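Local coordinates for thymidylate synthase ThyX (Streptomyces cacaoi subsp. asoensis, PDB 4P5A), which probably catalyses the FAD-dependent reductive methylation of UMP or dUMP, with methylenetetrahydrofolate as methyl donor and NADPH as reductant, at residues B[26-31]-B[52-56]. Residues are numbered along the deposited sequence; the frame is centred on the assembly and turned at random.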
# COMPACT_ATOMS: atom_id res chain seq x y z
N VAL B 26 20.91 -3.53 -2.40
CA VAL B 26 20.32 -2.64 -3.42
C VAL B 26 20.89 -2.90 -4.78
O VAL B 26 20.17 -2.90 -5.75
CB VAL B 26 20.64 -1.19 -3.07
CG1 VAL B 26 19.96 -0.14 -4.10
CG2 VAL B 26 20.18 -0.91 -1.68
N VAL B 27 22.25 -3.00 -4.86
CA VAL B 27 22.97 -3.21 -6.09
C VAL B 27 22.50 -4.54 -6.73
O VAL B 27 22.26 -4.58 -7.95
CB VAL B 27 24.51 -3.34 -5.75
CG1 VAL B 27 25.28 -3.84 -7.03
CG2 VAL B 27 25.02 -1.94 -5.20
N LYS B 28 22.37 -5.55 -5.89
CA LYS B 28 21.95 -6.92 -6.43
C LYS B 28 20.56 -6.80 -7.03
O LYS B 28 20.33 -7.37 -8.09
CB LYS B 28 21.98 -7.98 -5.35
CG LYS B 28 23.45 -8.41 -4.98
CD LYS B 28 23.42 -9.39 -3.81
CE LYS B 28 23.72 -10.85 -4.23
NZ LYS B 28 23.37 -11.89 -3.14
N ALA B 29 19.63 -6.15 -6.31
CA ALA B 29 18.22 -6.02 -6.79
C ALA B 29 18.21 -5.20 -8.05
O ALA B 29 17.62 -5.56 -9.06
CB ALA B 29 17.36 -5.34 -5.74
N ALA B 30 19.01 -4.12 -8.09
CA ALA B 30 19.04 -3.28 -9.27
C ALA B 30 19.62 -3.94 -10.54
O ALA B 30 19.11 -3.67 -11.67
CB ALA B 30 19.87 -1.97 -9.03
N ARG B 31 20.66 -4.73 -10.35
CA ARG B 31 21.38 -5.33 -11.51
C ARG B 31 20.83 -6.69 -11.93
O ARG B 31 21.43 -7.33 -12.80
CB ARG B 31 22.85 -5.53 -11.17
CG ARG B 31 23.56 -4.21 -11.06
CD ARG B 31 25.11 -4.37 -11.34
NE ARG B 31 25.77 -3.04 -11.43
CZ ARG B 31 26.68 -2.58 -10.55
NH1 ARG B 31 27.20 -1.35 -10.69
NH2 ARG B 31 27.08 -3.33 -9.53
N LEU B 52 26.39 3.30 -8.74
CA LEU B 52 25.08 2.82 -9.07
C LEU B 52 24.01 3.45 -8.11
O LEU B 52 22.92 3.89 -8.55
CB LEU B 52 25.09 1.33 -8.91
CG LEU B 52 23.84 0.58 -9.49
CD1 LEU B 52 23.55 -0.68 -8.77
CD2 LEU B 52 22.84 1.21 -10.44
N ILE B 53 24.36 3.53 -6.85
CA ILE B 53 23.39 4.01 -5.85
C ILE B 53 23.12 5.47 -6.13
O ILE B 53 22.00 5.89 -6.00
CB ILE B 53 23.88 3.74 -4.44
CG1 ILE B 53 23.61 2.19 -4.20
CG2 ILE B 53 23.22 4.61 -3.34
CD1 ILE B 53 24.20 1.61 -2.91
N ARG B 54 24.15 6.24 -6.46
CA ARG B 54 23.92 7.69 -6.79
C ARG B 54 23.06 7.85 -8.01
O ARG B 54 22.14 8.68 -7.98
CB ARG B 54 25.23 8.44 -6.88
CG ARG B 54 25.96 8.56 -5.51
CD ARG B 54 27.38 9.20 -5.72
NE ARG B 54 27.39 10.49 -6.49
CZ ARG B 54 27.15 11.71 -5.98
NH1 ARG B 54 27.28 12.82 -6.77
NH2 ARG B 54 26.83 11.86 -4.67
N TYR B 55 23.24 7.01 -9.01
CA TYR B 55 22.44 7.01 -10.19
C TYR B 55 20.99 6.67 -9.84
O TYR B 55 20.03 7.38 -10.25
CB TYR B 55 22.97 6.01 -11.22
CG TYR B 55 21.97 5.76 -12.34
CD1 TYR B 55 21.77 6.70 -13.38
CD2 TYR B 55 21.21 4.60 -12.34
CE1 TYR B 55 20.77 6.43 -14.41
CE2 TYR B 55 20.24 4.33 -13.33
CZ TYR B 55 20.01 5.24 -14.35
OH TYR B 55 19.03 4.91 -15.29
N LEU B 56 20.79 5.63 -9.04
CA LEU B 56 19.37 5.34 -8.72
C LEU B 56 18.76 6.45 -7.93
O LEU B 56 17.54 6.69 -8.09
CB LEU B 56 19.25 4.05 -7.83
CG LEU B 56 19.84 2.81 -8.50
CD1 LEU B 56 20.10 1.70 -7.49
CD2 LEU B 56 18.98 2.29 -9.67
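Val26, Val27 and Ala30 pack against Leu52, Ile53 and Leu56 in an apolar helix-helix contact of the ThyX fold, joining the C-terminal half of helix 23-30 to helix 48-58, with no hydrogen bond between the two segments. The short axes cross at 67° and approach to 10.7 Å, a spacing bridged by branched side chains rather than by close backbones. Leu52 supplies much of the bridge. A chi1 of -169° sets its CG trans to the backbone N and carries CD1 across to the surface of helix 23-30, where it rests 3.7 Å from CA of Val27. The same methyl lies 3.9 Å from CB of Ala30, so it touches residues spaced nearly one helical turn apart. One turn after Leu52, CD1 of Leu56 touches both CG1 of Val26 and CB of Ala30, at 3.9 and 4.0 Å respectively. The Val26 and Leu56 side chains run alongside each other with opposite sense. Ile53 touches the valines more loosely, its CD1 facing CG2 of Val27, and it also packs on Val226 and Ala230 of helix 225-233. Phe65 touches both Val26 and Leu56 and continues the apolar packing. Leu56 also touches His61, a residue of the FAD pocket, which places the packing beside the cofactor site; a bound FAD is about 8 Å from the Leu56 side chain at the nearest atoms. At the exposed margin Arg31 reaches out to meet Leu52 coming the other way, its methylenes stretched out as far as NE. The guanidinium meets the leucine through a face, with Leu52 CD1 sitting over the middle of the group, 4.0 Å from its plane, while NH1 of Arg31 approaches Leu52 CB to 3.8 Å.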